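PDB 1QHB: vanadium-dependent bromoperoxidase from Corallina officinalis, which catalyses the bromination of organic substrates with hydrogen peroxide and bromide, using a bound vanadate ion as cofactor and calcium for stability. Local coordinates for residues G55-G60 and F477-G482; R404-A409 and G549-S554. All coordinates share one frame; numbering follows the deposited sequence.

Contact 1. Residues G55-G60 and F477-G482; sequences GSFTKG and FHPSYG
Phe57 lays one face of its ring along the backbone from His478 to Pro479, in the loop of the vanadium haloperoxidase fold that carries His478, an active-site residue by similarity, and leads into helix 484-499. With CG anti to its backbone N (chi1 175°), the ring reaches straight across to Pro479. There Pro479 CG sits over the ring face in a CH-pi contact, 4.0 Å from the centroid, while Phe57 CZ comes to 3.5 Å from His478 N. The opposite face of the Phe57 ring is backed by Lys59 N of its own loop. Further along, the extended Lys59 chain crosses the Phe477 ring at about a right angle, CG lying off-centre over it and Lys59 CE 3.6 Å from Phe477 CE1. Its ammonium group is held by Glu408 and the Ser475 carbonyl. The 55-60 loop thus packs on the His478 backbone; the histidine turns its CB away, and its ND1 is hydrogen-bonded to Lys398 NZ. The Phe477 ring also meets backbone at Gly60, where a CB would be jammed against the Lys59 carbonyl O and would run into the ring: Gly60 CA lies 3.7 Å from Phe477 CE2.

Contact 2. Residues R404-A409 and G549-S554; sequences RLRPEA and GVHYFS. With PO4 (phosphate ion), chain G.
Phosphate O1 is gripped from both segments: Arg406 NH1 donates to O1 over 2.8 Å, Arg406 NH2 adds a longer bond, and His551 NE2 adds a weak one while also donating to phosphate O4. The ion, probably from the crystallisation liquor, occupies the vanadate site, where Lys398, Ser483, Gly484, His485 and Arg545 complete its shell. The Arg406 chain bends at chi2 (-88°), bringing O1 to the guanidinium edge; in nearly the same plane NH1 also donates to Val550 O at 2.8 Å. Arg406 NE, probably hydrogen-bonded to His478 O, further fixes the rotation of the group, and NH1 lies over one face of the His551 ring. Asp555 bonds His551 ND1, a second-shell contact that orients the imidazole.

Beside the site, Tyr552 is sandwiched. The Arg404 guanidinium lies flat on one face, planes 9° apart and CZ 3.7 Å from the ring centroid, a cation-pi stack; Pro407 CG makes a CH-pi contact over the opposite face, also 3.7 Å from the centroid. At the ring's tip, Tyr552 OH donates to Leu405 O (2.8 Å) from above the carbonyl plane. Arg404, extended to NE, ends with NH1 bonded in the guanidinium plane to Ser554 OG at 2.8 Å, and has salt bridges to Asp555 and Glu158; Glu158 also bonds Ser554 OG and holds both groups. A water joins Glu408 N and OE1 to Gly549 O, which lies 3.4 Å from Pro407 CB; Glu408 OE2 is salt-bridged to Lys59. Arg406 is the N-cap of helix 407-422 and Tyr552 that of helix 553-574; Gly549 ends helix 530-548 in a Schellman motif, and helix 153-167 packs on Tyr552 and Pro407 through Leu155 and Leu162.

How the contacts relate
The two contacts meet at the vanadate pocket, their centres about 8 Å apart, and their segments alternate along the chain: 55-60, 404-409, 477-482, 549-554. His478 O of contact 1 lies 2.8 Å from Arg406 NE of contact 2, the probable hydrogen bond that ties the His478 loop to a phosphate-binding arginine. On the side of the N-terminal loop, Lys59 NZ and Glu408 OE2 are 2.8 Å apart. Ser480 O packs 2.9 Å from His551 CE1. The nearest atoms of the His478 side chain and the phosphate are about 3 Å apart; contact 1 thus brings a probable active-site histidine to the pocket, while contact 2 supplies Arg406 and His551 as hydrogen-bond donors to the phosphate.

Contact 1. Residues G55-G60 and F477-G482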
loop_
_atom_site.group_PDB
_atom_site.type_symbol
_atom_site.label_atom_id
_atom_site.label_comp_id
_atom_site.label_asym_id
_atom_site.label_seq_id
_atom_site.Cartn_x
_atom_site.Cartn_y
_atom_site.Cartn_z
ATOM N N GLY A 55 -5.440 -50.724 -10.475
ATOM C CA GLY A 55 -4.054 -50.383 -10.062
ATOM C C GLY A 55 -4.145 -49.277 -9.008
ATOM O O GLY A 55 -3.113 -48.701 -8.662
ATOM N N SER A 56 -5.353 -49.057 -8.481
ATOM C CA SER A 56 -5.589 -48.007 -7.526
ATOM C C SER A 56 -5.984 -48.484 -6.133
ATOM O O SER A 56 -6.566 -49.559 -5.967
ATOM C CB SER A 56 -6.774 -47.092 -8.004
ATOM O OG SER A 56 -6.405 -46.556 -9.284
ATOM N N PHE A 57 -5.753 -47.622 -5.133
ATOM C CA PHE A 57 -6.154 -48.035 -3.779
ATOM C C PHE A 57 -7.661 -48.049 -3.705
ATOM O O PHE A 57 -8.245 -47.007 -3.910
ATOM C CB PHE A 57 -5.671 -47.009 -2.765
ATOM C CG PHE A 57 -6.091 -47.221 -1.355
ATOM C CD1 PHE A 57 -5.454 -48.113 -0.525
ATOM C CD2 PHE A 57 -7.151 -46.458 -0.842
ATOM C CE1 PHE A 57 -5.876 -48.275 0.783
ATOM C CE2 PHE A 57 -7.542 -46.590 0.476
ATOM C CZ PHE A 57 -6.918 -47.517 1.266
ATOM N N THR A 58 -8.299 -49.175 -3.409
ATOM C CA THR A 58 -9.747 -49.158 -3.304
ATOM C C THR A 58 -10.128 -49.908 -2.031
ATOM O O THR A 58 -11.294 -50.323 -1.909
ATOM C CB THR A 58 -10.455 -49.832 -4.469
ATOM O OG1 THR A 58 -10.039 -51.213 -4.444
ATOM C CG2 THR A 58 -10.090 -49.268 -5.843
ATOM N N LYS A 59 -9.228 -49.981 -1.071
ATOM C CA LYS A 59 -9.586 -50.707 0.152
ATOM C C LYS A 59 -10.746 -50.028 0.842
ATOM O O LYS A 59 -10.651 -48.835 1.112
ATOM C CB LYS A 59 -8.338 -50.760 1.040
ATOM C CG LYS A 59 -8.459 -51.816 2.159
ATOM C CD LYS A 59 -7.131 -51.972 2.845
ATOM C CE LYS A 59 -7.270 -52.889 4.073
ATOM N NZ LYS A 59 -5.940 -53.468 4.427
ATOM N N GLY A 60 -11.827 -50.791 1.165
ATOM C CA GLY A 60 -12.963 -50.176 1.867
ATOM C C GLY A 60 -14.187 -50.111 0.968
ATOM O O GLY A 60 -15.317 -50.211 1.436
ATOM N N PHE A 477 -5.517 -48.106 6.486
ATOM C CA PHE A 477 -6.537 -47.645 5.549
ATOM C C PHE A 477 -6.174 -46.387 4.774
ATOM O O PHE A 477 -6.898 -45.409 4.857
ATOM C CB PHE A 477 -7.863 -47.470 6.298
ATOM C CG PHE A 477 -8.877 -48.479 5.795
ATOM C CD1 PHE A 477 -8.740 -49.824 6.047
ATOM C CD2 PHE A 477 -10.025 -48.045 5.158
ATOM C CE1 PHE A 477 -9.712 -50.705 5.629
ATOM C CE2 PHE A 477 -11.007 -48.919 4.745
ATOM C CZ PHE A 477 -10.821 -50.266 4.967
ATOM N N HIS A 478 -5.051 -46.432 4.052
ATOM C CA HIS A 478 -4.631 -45.301 3.223
ATOM C C HIS A 478 -3.635 -45.854 2.196
ATOM O O HIS A 478 -2.954 -46.860 2.383
ATOM C CB HIS A 478 -4.131 -44.127 4.029
ATOM C CG HIS A 478 -3.121 -44.429 5.098
ATOM N ND1 HIS A 478 -1.763 -44.549 4.873
ATOM C CD2 HIS A 478 -3.352 -44.653 6.440
ATOM C CE1 HIS A 478 -1.201 -44.810 6.049
ATOM N NE2 HIS A 478 -2.128 -44.890 7.006
ATOM N N PRO A 479 -3.596 -45.219 1.029
ATOM C CA PRO A 479 -2.794 -45.617 -0.084
ATOM C C PRO A 479 -1.319 -45.813 0.197
ATOM O O PRO A 479 -0.760 -45.392 1.228
ATOM C CB PRO A 479 -3.036 -44.524 -1.143
ATOM C CG PRO A 479 -4.442 -44.070 -0.803
ATOM C CD PRO A 479 -4.371 -43.959 0.724
ATOM N N SER A 480 -0.698 -46.540 -0.748
ATOM C CA SER A 480 0.694 -46.917 -0.551
ATOM C C SER A 480 1.772 -45.911 -0.826
ATOM O O SER A 480 2.882 -46.124 -0.310
ATOM C CB SER A 480 0.876 -48.134 -1.506
ATOM O OG SER A 480 1.975 -48.919 -1.044
ATOM N N TYR A 481 1.557 -44.869 -1.641
ATOM C CA TYR A 481 2.704 -44.022 -2.014
ATOM C C TYR A 481 2.484 -42.558 -1.734
ATOM O O TYR A 481 1.589 -41.988 -2.339
ATOM C CB TYR A 481 2.827 -44.271 -3.525
ATOM C CG TYR A 481 3.970 -43.592 -4.230
ATOM C CD1 TYR A 481 5.220 -44.189 -4.214
ATOM C CD2 TYR A 481 3.815 -42.399 -4.931
ATOM C CE1 TYR A 481 6.288 -43.617 -4.853
ATOM C CE2 TYR A 481 4.899 -41.785 -5.572
ATOM C CZ TYR A 481 6.105 -42.407 -5.521
ATOM O OH TYR A 481 7.207 -41.875 -6.137
ATOM N N GLY A 482 3.222 -41.952 -0.832
ATOM C CA GLY A 482 4.295 -42.551 -0.114
ATOM C C GLY A 482 3.918 -43.152 1.221
ATOM O O GLY A 482 2.792 -43.596 1.406
#

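Contact 2. Residues R404-A409 and G549-S554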
loop_
_atom_site.group_PDB
_atom_site.type_symbol
_atom_site.label_atom_id
_atom_site.label_comp_id
_atom_site.label_asym_id
_atom_site.label_seq_id
_atom_site.Cartn_x
_atom_site.Cartn_y
_atom_site.Cartn_z
ATOM N N ARG A 404 -1.846 -45.079 -4.980
ATOM C CA ARG A 404 -1.256 -46.361 -5.330
ATOM C C ARG A 404 -1.794 -47.511 -4.480
ATOM O O ARG A 404 -1.981 -47.369 -3.246
ATOM C CB ARG A 404 0.260 -46.327 -5.265
ATOM C CG ARG A 404 0.919 -47.635 -5.754
ATOM C CD ARG A 404 2.418 -47.598 -5.516
ATOM N NE ARG A 404 3.102 -48.669 -6.268
ATOM C CZ ARG A 404 4.419 -48.823 -6.226
ATOM N NH1 ARG A 404 5.244 -48.012 -5.534
ATOM N NH2 ARG A 404 4.979 -49.802 -6.903
ATOM N N LEU A 405 -2.083 -48.637 -5.164
ATOM C CA LEU A 405 -2.624 -49.779 -4.443
ATOM C C LEU A 405 -1.529 -50.371 -3.541
ATOM O O LEU A 405 -0.347 -50.407 -3.899
ATOM C CB LEU A 405 -3.217 -50.877 -5.336
ATOM C CG LEU A 405 -2.270 -51.895 -5.970
ATOM C CD1 LEU A 405 -3.146 -52.778 -6.851
ATOM C CD2 LEU A 405 -1.170 -51.213 -6.785
ATOM N N ARG A 406 -1.980 -50.874 -2.407
ATOM C CA ARG A 406 -1.000 -51.484 -1.488
ATOM C C ARG A 406 -0.567 -52.824 -2.073
ATOM O O ARG A 406 -1.249 -53.419 -2.907
ATOM C CB ARG A 406 -1.646 -51.637 -0.111
ATOM C CG ARG A 406 -1.887 -50.302 0.619
ATOM C CD ARG A 406 -0.632 -49.935 1.430
ATOM N NE ARG A 406 -0.936 -48.761 2.264
ATOM C CZ ARG A 406 -0.223 -48.367 3.292
ATOM N NH1 ARG A 406 0.866 -49.018 3.682
ATOM N NH2 ARG A 406 -0.575 -47.304 3.988
ATOM N N PRO A 407 0.591 -53.328 -1.662
ATOM C CA PRO A 407 1.132 -54.619 -2.098
ATOM C C PRO A 407 0.188 -55.785 -1.959
ATOM O O PRO A 407 0.119 -56.668 -2.818
ATOM C CB PRO A 407 2.378 -54.813 -1.215
ATOM C CG PRO A 407 2.781 -53.408 -0.870
ATOM C CD PRO A 407 1.494 -52.635 -0.688
ATOM N N GLU A 408 -0.651 -55.850 -0.915
ATOM C CA GLU A 408 -1.607 -56.926 -0.785
ATOM C C GLU A 408 -2.610 -56.948 -1.923
ATOM O O GLU A 408 -2.945 -58.065 -2.411
ATOM C CB GLU A 408 -2.364 -56.814 0.542
ATOM C CG GLU A 408 -3.339 -55.636 0.602
ATOM C CD GLU A 408 -3.570 -55.250 2.039
ATOM O OE1 GLU A 408 -2.597 -55.220 2.867
ATOM O OE2 GLU A 408 -4.727 -54.963 2.352
ATOM N N ALA A 409 -3.031 -55.799 -2.441
ATOM C CA ALA A 409 -3.979 -55.759 -3.572
ATOM C C ALA A 409 -3.314 -56.296 -4.820
ATOM O O ALA A 409 -3.908 -56.984 -5.649
ATOM C CB ALA A 409 -4.401 -54.309 -3.785
ATOM N N GLY A 549 4.820 -56.434 4.586
ATOM C CA GLY A 549 3.991 -56.652 3.361
ATOM C C GLY A 549 3.167 -55.421 2.991
ATOM O O GLY A 549 2.302 -55.523 2.111
ATOM N N VAL A 550 3.385 -54.266 3.636
ATOM C CA VAL A 550 2.514 -53.131 3.430
ATOM C C VAL A 550 3.052 -51.989 2.599
ATOM O O VAL A 550 2.315 -50.990 2.394
ATOM C CB VAL A 550 1.947 -52.571 4.772
ATOM C CG1 VAL A 550 1.234 -53.695 5.521
ATOM C CG2 VAL A 550 3.045 -51.972 5.647
ATOM N N HIS A 551 4.259 -52.084 2.082
ATOM C CA HIS A 551 4.825 -51.082 1.199
ATOM C C HIS A 551 5.760 -51.733 0.175
ATOM O O HIS A 551 6.292 -52.829 0.435
ATOM C CB HIS A 551 5.690 -50.063 1.992
ATOM C CG HIS A 551 4.804 -48.934 2.456
ATOM N ND1 HIS A 551 4.082 -48.157 1.587
ATOM C CD2 HIS A 551 4.444 -48.561 3.690
ATOM C CE1 HIS A 551 3.372 -47.295 2.297
ATOM N NE2 HIS A 551 3.550 -47.524 3.570
ATOM N N TYR A 552 6.061 -51.011 -0.886
ATOM C CA TYR A 552 7.079 -51.457 -1.832
ATOM C C TYR A 552 8.360 -50.688 -1.623
ATOM O O TYR A 552 8.297 -49.572 -1.045
ATOM C CB TYR A 552 6.646 -51.104 -3.261
ATOM C CG TYR A 552 5.226 -51.466 -3.626
ATOM C CD1 TYR A 552 4.158 -50.622 -3.342
ATOM C CD2 TYR A 552 4.992 -52.659 -4.293
ATOM C CE1 TYR A 552 2.861 -50.934 -3.696
ATOM C CE2 TYR A 552 3.674 -52.974 -4.684
ATOM C CZ TYR A 552 2.645 -52.115 -4.369
ATOM O OH TYR A 552 1.382 -52.466 -4.792
ATOM N N PHE A 553 9.486 -51.125 -2.160
ATOM C CA PHE A 553 10.726 -50.318 -2.049
ATOM C C PHE A 553 10.575 -48.852 -2.433
ATOM O O PHE A 553 11.049 -47.949 -1.724
ATOM C CB PHE A 553 11.792 -50.983 -2.938
ATOM C CG PHE A 553 13.138 -50.298 -2.711
ATOM C CD1 PHE A 553 13.930 -50.636 -1.639
ATOM C CD2 PHE A 553 13.583 -49.298 -3.583
ATOM C CE1 PHE A 553 15.155 -50.020 -1.422
ATOM C CE2 PHE A 553 14.774 -48.709 -3.352
ATOM C CZ PHE A 553 15.583 -49.040 -2.288
ATOM N N SER A 554 9.997 -48.512 -3.574
ATOM C CA SER A 554 9.886 -47.174 -4.133
ATOM C C SER A 554 9.060 -46.243 -3.259
ATOM O O SER A 554 9.370 -45.039 -3.145
ATOM C CB SER A 554 9.286 -47.198 -5.556
ATOM O OG SER A 554 8.035 -47.926 -5.495
HETATM P P PO4 G . 2.381 -46.337 6.447
HETATM O O1 PO4 G . 1.810 -47.628 5.978
HETATM O O2 PO4 G . 3.827 -46.461 6.786
HETATM O O3 PO4 G . 1.621 -45.873 7.621
HETATM O O4 PO4 G . 2.230 -45.370 5.297
HETATM O O HOH W 1 -0.238 -54.620 1.449
#